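Local coordinates for Low temperature requirement C protein (PDB 1Y9I) that probably dephosphorylates phosphatidylglycerophosphate as a phosphatidylglycerophosphatase A, and carries a paired calcium and magnesium site in a tetramer of helical subunits, at residues D27-L35 and Y119-L128; Y95-V106 and T141-A152. All coordinates share one frame; numbering follows the deposited sequence.

Contact 1 (D27-L35 and Y119-L128); sequences DIAELVLFL and YIDKVKPGIL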
loop_
_atom_site.group_PDB
_atom_site.type_symbol
_atom_site.label_atom_id
_atom_site.label_comp_id
_atom_site.label_asym_id
_atom_site.label_seq_id
_atom_site.Cartn_x
_atom_site.Cartn_y
_atom_site.Cartn_z
ATOM N N ASP A 27 -24.655 6.101 10.672
ATOM C CA ASP A 27 -24.462 6.619 9.322
ATOM C C ASP A 27 -23.447 5.735 8.597
ATOM O O ASP A 27 -23.595 5.436 7.408
ATOM C CB ASP A 27 -23.963 8.068 9.363
ATOM C CG ASP A 27 -24.926 9.001 10.083
ATOM O OD1 ASP A 27 -26.146 8.920 9.816
ATOM O OD2 ASP A 27 -24.462 9.824 10.907
ATOM N N ILE A 28 -22.413 5.317 9.322
ATOM C CA ILE A 28 -21.392 4.465 8.734
ATOM C C ILE A 28 -21.950 3.056 8.537
ATOM O O ILE A 28 -21.677 2.409 7.526
ATOM C CB ILE A 28 -20.132 4.386 9.622
ATOM C CG1 ILE A 28 -19.635 5.798 9.958
ATOM C CG2 ILE A 28 -19.030 3.633 8.880
ATOM C CD1 ILE A 28 -18.316 5.822 10.714
ATOM N N ALA A 29 -22.736 2.591 9.506
ATOM C CA ALA A 29 -23.340 1.261 9.437
ATOM C C ALA A 29 -24.213 1.122 8.193
ATOM O O ALA A 29 -24.245 0.062 7.565
ATOM C CB ALA A 29 -24.172 0.993 10.693
ATOM N N GLU A 30 -24.925 2.194 7.847
ATOM C CA GLU A 30 -25.785 2.203 6.667
ATOM C C GLU A 30 -24.961 1.976 5.399
ATOM O O GLU A 30 -25.441 1.380 4.431
ATOM C CB GLU A 30 -26.532 3.537 6.568
ATOM C CG GLU A 30 -27.687 3.675 7.545
ATOM C CD GLU A 30 -28.927 2.925 7.091
ATOM O OE1 GLU A 30 -28.848 1.696 6.890
ATOM O OE2 GLU A 30 -29.987 3.569 6.932
ATOM N N LEU A 31 -23.722 2.461 5.416
ATOM C CA LEU A 31 -22.814 2.308 4.283
ATOM C C LEU A 31 -22.389 0.851 4.173
ATOM O O LEU A 31 -22.273 0.306 3.077
ATOM C CB LEU A 31 -21.564 3.188 4.468
ATOM C CG LEU A 31 -21.734 4.714 4.475
ATOM C CD1 LEU A 31 -20.358 5.395 4.641
ATOM C CD2 LEU A 31 -22.382 5.161 3.181
ATOM N N VAL A 32 -22.130 0.228 5.316
ATOM C CA VAL A 32 -21.731 -1.172 5.324
ATOM C C VAL A 32 -22.897 -1.991 4.770
ATOM O O VAL A 32 -22.702 -2.934 4.006
ATOM C CB VAL A 32 -21.407 -1.649 6.752
ATOM C CG1 VAL A 32 -21.107 -3.145 6.747
ATOM C CG2 VAL A 32 -20.215 -0.866 7.304
ATOM N N LEU A 33 -24.114 -1.621 5.155
ATOM C CA LEU A 33 -25.308 -2.322 4.683
ATOM C C LEU A 33 -25.382 -2.178 3.161
ATOM O O LEU A 33 -25.639 -3.145 2.442
ATOM C CB LEU A 33 -26.561 -1.722 5.335
ATOM C CG LEU A 33 -27.903 -2.393 5.023
ATOM C CD1 LEU A 33 -27.896 -3.822 5.542
ATOM C CD2 LEU A 33 -29.031 -1.599 5.668
ATOM N N PHE A 34 -25.135 -0.961 2.681
ATOM C CA PHE A 34 -25.159 -0.655 1.250
ATOM C C PHE A 34 -24.149 -1.513 0.481
ATOM O O PHE A 34 -24.411 -1.958 -0.638
ATOM C CB PHE A 34 -24.824 0.826 1.047
ATOM C CG PHE A 34 -24.761 1.243 -0.393
ATOM C CD1 PHE A 34 -25.927 1.507 -1.108
ATOM C CD2 PHE A 34 -23.538 1.372 -1.034
ATOM C CE1 PHE A 34 -25.872 1.893 -2.445
ATOM C CE2 PHE A 34 -23.470 1.756 -2.371
ATOM C CZ PHE A 34 -24.642 2.018 -3.076
ATOM N N LEU A 35 -22.991 -1.736 1.092
ATOM C CA LEU A 35 -21.931 -2.526 0.470
ATOM C C LEU A 35 -22.124 -4.040 0.485
ATOM O O LEU A 35 -21.697 -4.728 -0.445
ATOM C CB LEU A 35 -20.601 -2.233 1.155
ATOM C CG LEU A 35 -20.004 -0.837 1.005
ATOM C CD1 LEU A 35 -18.744 -0.738 1.855
ATOM C CD2 LEU A 35 -19.680 -0.580 -0.456
ATOM N N TYR A 119 -15.248 2.102 -4.744
ATOM C CA TYR A 119 -16.629 2.132 -5.206
ATOM C C TYR A 119 -17.512 3.084 -4.411
ATOM O O TYR A 119 -18.247 3.889 -4.985
ATOM C CB TYR A 119 -17.216 0.718 -5.145
ATOM C CG TYR A 119 -18.695 0.638 -5.467
ATOM C CD1 TYR A 119 -19.171 0.956 -6.739
ATOM C CD2 TYR A 119 -19.616 0.235 -4.501
ATOM C CE1 TYR A 119 -20.526 0.872 -7.042
ATOM C CE2 TYR A 119 -20.976 0.147 -4.792
ATOM C CZ TYR A 119 -21.421 0.466 -6.064
ATOM O OH TYR A 119 -22.758 0.375 -6.363
ATOM N N ILE A 120 -17.438 3.005 -3.086
ATOM C CA ILE A 120 -18.281 3.854 -2.260
ATOM C C ILE A 120 -17.879 5.320 -2.372
ATOM O O ILE A 120 -18.720 6.212 -2.253
ATOM C CB ILE A 120 -18.272 3.386 -0.781
ATOM C CG1 ILE A 120 -19.550 3.880 -0.091
ATOM C CG2 ILE A 120 -17.024 3.900 -0.061
ATOM C CD1 ILE A 120 -19.865 3.182 1.216
ATOM N N ASP A 121 -16.598 5.571 -2.615
ATOM C CA ASP A 121 -16.125 6.945 -2.764
ATOM C C ASP A 121 -16.725 7.590 -4.019
ATOM O O ASP A 121 -16.939 8.802 -4.063
ATOM C CB ASP A 121 -14.602 6.977 -2.865
ATOM C CG ASP A 121 -14.065 8.390 -2.969
ATOM O OD1 ASP A 121 -14.235 9.156 -2.002
ATOM O OD2 ASP A 121 -13.483 8.734 -4.019
ATOM N N LYS A 122 -16.990 6.783 -5.039
ATOM C CA LYS A 122 -17.565 7.306 -6.276
ATOM C C LYS A 122 -19.066 7.518 -6.176
ATOM O O LYS A 122 -19.584 8.545 -6.608
ATOM C CB LYS A 122 -17.276 6.368 -7.449
ATOM C CG LYS A 122 -15.960 6.624 -8.152
ATOM C CD LYS A 122 -15.892 8.039 -8.706
ATOM C CE LYS A 122 -14.590 8.285 -9.456
ATOM N NZ LYS A 122 -14.460 9.705 -9.897
ATOM N N VAL A 123 -19.759 6.542 -5.600
ATOM C CA VAL A 123 -21.210 6.589 -5.454
ATOM C C VAL A 123 -21.678 7.550 -4.369
ATOM O O VAL A 123 -22.748 8.149 -4.479
ATOM C CB VAL A 123 -21.761 5.177 -5.156
ATOM C CG1 VAL A 123 -23.260 5.235 -4.899
ATOM C CG2 VAL A 123 -21.448 4.259 -6.319
ATOM N N LYS A 124 -20.879 7.682 -3.320
ATOM C CA LYS A 124 -21.186 8.576 -2.214
ATOM C C LYS A 124 -22.623 8.499 -1.702
ATOM O O LYS A 124 -23.343 9.501 -1.685
ATOM C CB LYS A 124 -20.863 10.018 -2.609
ATOM C CG LYS A 124 -19.433 10.206 -3.077
ATOM C CD LYS A 124 -19.144 11.645 -3.465
ATOM C CE LYS A 124 -17.707 11.798 -3.932
ATOM N NZ LYS A 124 -16.741 11.398 -2.872
ATOM N N PRO A 125 -23.057 7.309 -1.261
ATOM C CA PRO A 125 -24.427 7.198 -0.759
ATOM C C PRO A 125 -24.549 7.726 0.671
ATOM O O PRO A 125 -23.547 7.963 1.350
ATOM C CB PRO A 125 -24.690 5.702 -0.842
ATOM C CG PRO A 125 -23.353 5.134 -0.455
ATOM C CD PRO A 125 -22.389 5.994 -1.265
ATOM N N GLY A 126 -25.785 7.913 1.123
ATOM C CA GLY A 126 -26.022 8.381 2.478
ATOM C C GLY A 126 -25.187 9.545 2.985
ATOM O O GLY A 126 -25.077 10.580 2.327
ATOM N N ILE A 127 -24.602 9.363 4.166
ATOM C CA ILE A 127 -23.790 10.393 4.811
ATOM C C ILE A 127 -22.662 10.931 3.932
ATOM O O ILE A 127 -22.264 12.085 4.070
ATOM C CB ILE A 127 -23.193 9.868 6.143
ATOM C CG1 ILE A 127 -22.494 11.003 6.898
ATOM C CG2 ILE A 127 -22.207 8.741 5.870
ATOM C CD1 ILE A 127 -23.426 12.087 7.380
ATOM N N LEU A 128 -22.146 10.109 3.024
ATOM C CA LEU A 128 -21.067 10.568 2.157
ATOM C C LEU A 128 -21.520 11.717 1.260
ATOM O O LEU A 128 -20.712 12.546 0.844
ATOM C CB LEU A 128 -20.516 9.414 1.312
ATOM C CG LEU A 128 -19.819 8.323 2.140
ATOM C CD1 LEU A 128 -19.306 7.225 1.222
ATOM C CD2 LEU A 128 -18.666 8.934 2.933
HETATM O O HOH W 1 -24.968 6.893 5.564
#

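Contact 2 (Y95-V106 and T141-A152); sequences YGVDEILALSIV and TFLDDIVGAIAA. With MG (magnesium ion), chain F; CA (calcium ion), chain E.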
loop_
_atom_site.group_PDB
_atom_site.type_symbol
_atom_site.label_atom_id
_atom_site.label_comp_id
_atom_site.label_asym_id
_atom_site.label_seq_id
_atom_site.Cartn_x
_atom_site.Cartn_y
_atom_site.Cartn_z
ATOM N N TYR A 95 -4.682 15.969 -5.403
ATOM C CA TYR A 95 -4.119 15.812 -4.063
ATOM C C TYR A 95 -4.637 14.455 -3.574
ATOM O O TYR A 95 -5.846 14.266 -3.383
ATOM C CB TYR A 95 -4.620 16.920 -3.142
ATOM C CG TYR A 95 -4.104 16.836 -1.720
ATOM C CD1 TYR A 95 -2.797 17.217 -1.399
ATOM C CD2 TYR A 95 -4.936 16.403 -0.686
ATOM C CE1 TYR A 95 -2.336 17.169 -0.072
ATOM C CE2 TYR A 95 -4.488 16.355 0.636
ATOM C CZ TYR A 95 -3.191 16.740 0.939
ATOM O OH TYR A 95 -2.773 16.701 2.262
ATOM N N GLY A 96 -3.728 13.513 -3.373
ATOM C CA GLY A 96 -4.160 12.192 -2.947
ATOM C C GLY A 96 -3.723 11.747 -1.570
ATOM O O GLY A 96 -3.764 10.553 -1.272
ATOM N N VAL A 97 -3.312 12.683 -0.718
ATOM C CA VAL A 97 -2.871 12.307 0.612
ATOM C C VAL A 97 -4.059 11.825 1.449
ATOM O O VAL A 97 -3.899 10.952 2.302
ATOM C CB VAL A 97 -2.132 13.481 1.326
ATOM C CG1 VAL A 97 -1.680 13.052 2.715
ATOM C CG2 VAL A 97 -0.914 13.894 0.504
ATOM N N ASP A 98 -5.252 12.368 1.191
ATOM C CA ASP A 98 -6.435 11.942 1.932
ATOM C C ASP A 98 -6.787 10.487 1.604
ATOM O O ASP A 98 -7.210 9.735 2.482
ATOM C CB ASP A 98 -7.644 12.878 1.678
ATOM C CG ASP A 98 -7.862 13.216 0.208
ATOM O OD1 ASP A 98 -6.897 13.604 -0.483
ATOM O OD2 ASP A 98 -9.023 13.117 -0.254
ATOM N N GLU A 99 -6.585 10.085 0.353
ATOM C CA GLU A 99 -6.870 8.706 -0.050
ATOM C C GLU A 99 -5.816 7.751 0.535
ATOM O O GLU A 99 -6.107 6.594 0.840
ATOM C CB GLU A 99 -6.876 8.575 -1.577
ATOM C CG GLU A 99 -8.101 9.181 -2.281
ATOM C CD GLU A 99 -8.008 10.692 -2.510
ATOM O OE1 GLU A 99 -7.011 11.321 -2.105
ATOM O OE2 GLU A 99 -8.943 11.258 -3.104
ATOM N N ILE A 100 -4.591 8.241 0.684
ATOM C CA ILE A 100 -3.500 7.437 1.235
ATOM C C ILE A 100 -3.759 7.133 2.709
ATOM O O ILE A 100 -3.647 5.989 3.155
ATOM C CB ILE A 100 -2.145 8.191 1.104
ATOM C CG1 ILE A 100 -1.659 8.144 -0.348
ATOM C CG2 ILE A 100 -1.114 7.609 2.047
ATOM C CD1 ILE A 100 -1.291 6.765 -0.833
ATOM N N LEU A 101 -4.101 8.169 3.465
ATOM C CA LEU A 101 -4.371 8.004 4.886
ATOM C C LEU A 101 -5.529 7.030 5.110
ATOM O O LEU A 101 -5.454 6.152 5.970
ATOM C CB LEU A 101 -4.704 9.362 5.507
ATOM C CG LEU A 101 -5.089 9.366 6.983
ATOM C CD1 LEU A 101 -3.917 8.887 7.833
ATOM C CD2 LEU A 101 -5.510 10.774 7.376
ATOM N N ALA A 102 -6.593 7.186 4.328
ATOM C CA ALA A 102 -7.767 6.329 4.449
ATOM C C ALA A 102 -7.488 4.869 4.079
ATOM O O ALA A 102 -8.111 3.950 4.622
ATOM C CB ALA A 102 -8.895 6.877 3.595
ATOM N N LEU A 103 -6.558 4.641 3.158
ATOM C CA LEU A 103 -6.256 3.263 2.781
ATOM C C LEU A 103 -5.686 2.515 3.985
ATOM O O LEU A 103 -5.830 1.297 4.088
ATOM C CB LEU A 103 -5.263 3.215 1.620
ATOM C CG LEU A 103 -5.061 1.813 1.032
ATOM C CD1 LEU A 103 -6.319 1.413 0.271
ATOM C CD2 LEU A 103 -3.853 1.790 0.102
ATOM N N SER A 104 -5.049 3.239 4.902
ATOM C CA SER A 104 -4.475 2.607 6.088
ATOM C C SER A 104 -5.592 2.066 6.986
ATOM O O SER A 104 -5.386 1.125 7.758
ATOM C CB SER A 104 -3.605 3.604 6.867
ATOM O OG SER A 104 -4.391 4.565 7.551
ATOM N N ILE A 105 -6.774 2.670 6.883
ATOM C CA ILE A 105 -7.924 2.225 7.662
ATOM C C ILE A 105 -8.436 0.950 7.003
ATOM O O ILE A 105 -8.706 -0.043 7.668
ATOM C CB ILE A 105 -9.047 3.286 7.659
ATOM C CG1 ILE A 105 -8.597 4.511 8.463
ATOM C CG2 ILE A 105 -10.334 2.697 8.231
ATOM C CD1 ILE A 105 -9.600 5.671 8.422
ATOM N N VAL A 106 -8.549 0.978 5.682
ATOM C CA VAL A 106 -9.013 -0.200 4.951
ATOM C C VAL A 106 -8.107 -1.400 5.218
ATOM O O VAL A 106 -8.577 -2.523 5.452
ATOM C CB VAL A 106 -9.012 0.055 3.430
ATOM C CG1 VAL A 106 -9.437 -1.213 2.687
ATOM C CG2 VAL A 106 -9.942 1.203 3.093
ATOM N N THR A 141 -12.276 17.099 3.213
ATOM C CA THR A 141 -11.323 16.485 2.308
ATOM C C THR A 141 -10.801 15.148 2.840
ATOM O O THR A 141 -10.690 14.174 2.094
ATOM C CB THR A 141 -10.157 17.449 2.060
ATOM O OG1 THR A 141 -10.667 18.636 1.434
ATOM C CG2 THR A 141 -9.101 16.813 1.166
ATOM N N PHE A 142 -10.484 15.100 4.126
ATOM C CA PHE A 142 -9.983 13.864 4.726
ATOM C C PHE A 142 -11.094 12.997 5.304
ATOM O O PHE A 142 -11.037 11.768 5.231
ATOM C CB PHE A 142 -8.980 14.186 5.826
ATOM C CG PHE A 142 -7.643 14.583 5.310
ATOM C CD1 PHE A 142 -6.655 13.626 5.107
ATOM C CD2 PHE A 142 -7.380 15.910 4.972
ATOM C CE1 PHE A 142 -5.421 13.982 4.570
ATOM C CE2 PHE A 142 -6.147 16.274 4.431
ATOM C CZ PHE A 142 -5.169 15.308 4.231
ATOM N N LEU A 143 -12.108 13.635 5.874
ATOM C CA LEU A 143 -13.200 12.892 6.481
ATOM C C LEU A 143 -14.013 12.032 5.516
ATOM O O LEU A 143 -14.464 10.943 5.900
ATOM C CB LEU A 143 -14.133 13.839 7.240
ATOM C CG LEU A 143 -15.266 13.136 8.002
ATOM C CD1 LEU A 143 -14.689 12.084 8.938
ATOM C CD2 LEU A 143 -16.071 14.160 8.787
ATOM N N ASP A 144 -14.223 12.491 4.282
ATOM C CA ASP A 144 -14.995 11.661 3.358
ATOM C C ASP A 144 -14.303 10.319 3.111
ATOM O O ASP A 144 -14.963 9.275 3.106
ATOM C CB ASP A 144 -15.293 12.379 2.025
ATOM C CG ASP A 144 -14.075 13.022 1.394
ATOM O OD1 ASP A 144 -12.934 12.608 1.686
ATOM O OD2 ASP A 144 -14.271 13.948 0.576
ATOM N N ASP A 145 -12.982 10.343 2.929
ATOM C CA ASP A 145 -12.210 9.116 2.711
ATOM C C ASP A 145 -12.233 8.257 3.969
ATOM O O ASP A 145 -12.346 7.031 3.899
ATOM C CB ASP A 145 -10.747 9.437 2.395
ATOM C CG ASP A 145 -10.588 10.290 1.169
ATOM O OD1 ASP A 145 -10.756 9.766 0.051
ATOM O OD2 ASP A 145 -10.293 11.492 1.330
ATOM N N ILE A 146 -12.103 8.906 5.123
ATOM C CA ILE A 146 -12.101 8.199 6.396
ATOM C C ILE A 146 -13.394 7.403 6.605
ATOM O O ILE A 146 -13.362 6.229 6.974
ATOM C CB ILE A 146 -11.902 9.191 7.574
ATOM C CG1 ILE A 146 -10.445 9.675 7.599
ATOM C CG2 ILE A 146 -12.292 8.538 8.886
ATOM C CD1 ILE A 146 -10.173 10.809 8.593
ATOM N N VAL A 147 -14.527 8.049 6.357
ATOM C CA VAL A 147 -15.822 7.406 6.525
ATOM C C VAL A 147 -15.988 6.260 5.533
ATOM O O VAL A 147 -16.417 5.169 5.902
ATOM C CB VAL A 147 -16.956 8.440 6.364
ATOM C CG1 VAL A 147 -18.323 7.758 6.408
ATOM C CG2 VAL A 147 -16.843 9.471 7.469
ATOM N N GLY A 148 -15.636 6.502 4.276
ATOM C CA GLY A 148 -15.741 5.450 3.280
ATOM C C GLY A 148 -14.845 4.274 3.637
ATOM O O GLY A 148 -15.226 3.112 3.459
ATOM N N ALA A 149 -13.655 4.568 4.150
ATOM C CA ALA A 149 -12.702 3.524 4.522
ATOM C C ALA A 149 -13.165 2.711 5.730
ATOM O O ALA A 149 -12.964 1.496 5.784
ATOM C CB ALA A 149 -11.340 4.137 4.800
ATOM N N ILE A 150 -13.759 3.378 6.711
ATOM C CA ILE A 150 -14.253 2.667 7.887
ATOM C C ILE A 150 -15.361 1.709 7.435
ATOM O O ILE A 150 -15.439 0.577 7.903
ATOM C CB ILE A 150 -14.810 3.645 8.950
ATOM C CG1 ILE A 150 -13.656 4.411 9.606
ATOM C CG2 ILE A 150 -15.578 2.873 10.030
ATOM C CD1 ILE A 150 -14.090 5.602 10.451
ATOM N N ALA A 151 -16.204 2.168 6.514
ATOM C CA ALA A 151 -17.289 1.333 5.992
ATOM C C ALA A 151 -16.730 0.111 5.261
ATOM O O ALA A 151 -17.192 -1.019 5.462
ATOM C CB ALA A 151 -18.170 2.156 5.047
ATOM N N ALA A 152 -15.737 0.341 4.409
ATOM C CA ALA A 152 -15.117 -0.733 3.647
ATOM C C ALA A 152 -14.402 -1.721 4.562
ATOM O O ALA A 152 -14.446 -2.930 4.337
ATOM C CB ALA A 152 -14.133 -0.155 2.628
HETATM MG MG MG F . -10.966 13.253 0.304
HETATM CA CA CA E . -7.997 13.548 -2.659
HETATM O O HOH W 2 -8.522 10.573 4.977
HETATM O O HOH W 3 -12.119 14.591 -0.583
HETATM O O HOH W 4 -10.477 13.823 -2.970
HETATM O O HOH W 5 -8.189 13.402 -5.120
HETATM O O HOH W 6 -8.291 15.919 -2.503
HETATM O O HOH W 7 -11.460 11.817 -1.115
#

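Contact 1 (D27-L35 and Y119-L128)
The ring of Phe34 receives Pro125 on one face: CG of the proline sits 4.0 Å from the centroid of the Phe34 ring, 18° off its normal and shifted toward the rim, a CH-pi contact in which the proline, crossing at about a right angle, sets one CH2 over the ring. The same phenyl ring meets Tyr119 and Val123 obliquely, its CE2 lying 3.8 Å from CE2 of Tyr119 and its CZ close to CG1 of Val123. At the edge of the Tyr119 ring, near its plane, comes CD2 of Leu35. In Phe34 CG lies anti to the backbone N (chi1 178°), and from there the ring meets Pro125, Tyr119 and Val123. Next to the two rings, about one turn back along the helix, Leu31 fills the middle of the contact with both methyl branches: CD2 packs on CG of Pro125 at 3.8 Å, while CD1 turns to Ile127 and Leu128. Ile120 approaches Leu31 at about a right angle and pushes its CD1 to 3.7 Å from CB of Leu31, where the slender end of an isoleucine also reaches Leu35. At the far end CB of Asp27 packs on CB of Ile127, while OD2 of Asp27 accepts a hydrogen bond from Glu24 N. A water links the backbones there, donating to Asp27 O at 2.7 Å and accepting from Ile127 N at 2.9 Å. Lys124, the first residue past helix 114-123, takes positive phi, and its NZ donates to Asp121 O at 2.9 Å. Tyr119 and Val123 also pack on the second subunit. Here the apolar ridge of one helix is closed over by the C-terminal end of helix 114-123, the turn after it and the start of short helix 127-130, within an all-helical bundle.

Contact 2 (Y95-V106 and T141-A152)
Asp98 and Asp145 bring their carboxylates together on one magnesium ion from the two helices, the planes 65° apart, and OD2 of each binds the metal, which lets these oxygens stand only 2.6 Å apart. Thr141 O, Asp144 OD1 and two waters complete the magnesium shell. Asp98 OD2 also reaches the calcium ion at 2.6 Å and so bridges the metals, while OD1 of Asp98 binds calcium alone. In Asp98 CG lies between the backbone N and the carbonyl carbon (chi1 46°), turning the carboxylate to the ions. Glu99 grips calcium with both oxygens, joined by Tyr95 O and three waters. Acidic residues suit this place, since the cations probably offset their gathered charge. CB of Asp98 sits over one face of the Phe142 ring (CH-pi, 3.9 Å to the centroid), and Tyr95 OH comes to the edge of that ring, 3.4 Å from Phe142 CZ, the two side chains crossing at about a right angle. Beyond the metals small residues let the helices come close: Ala102 CB is 3.4 Å from Asp145 CB, and Ala149 CB fits between Ala102, Ile105 and Val106. The axes of 97-106 and 143-152 run nearly parallel, 20° apart, and approach to 8.0 Å, flanked by helix 114-123 through Tyr117 and by helices 59-76 and 84-89 around Phe142, while Tyr95 OH bonds to Thr67 of the third subunit.

How the contacts relate
From the N terminus, helix 25-36, the second of the chain, waits for its partner until residues 119-128, so contact 1 closes a long, largely helical loop. Within that loop lies 95-106, whose partner 141-152 follows only after contact 1 is complete; contact 2 thus closes a shorter loop of 34 residues, which contains 119-128, and the two contacts cross rather than nest. Their centres lie about 13 Å apart, and they touch. Helix 143-160 joins them directly: Leu31 packs on Val147 and Ala151, and Val32 on Ala151. Contact 1 ties helix 25-36 to the turn after helix 114-123, contact 2 ties the metal-bearing helices together, and both reach the second subunit.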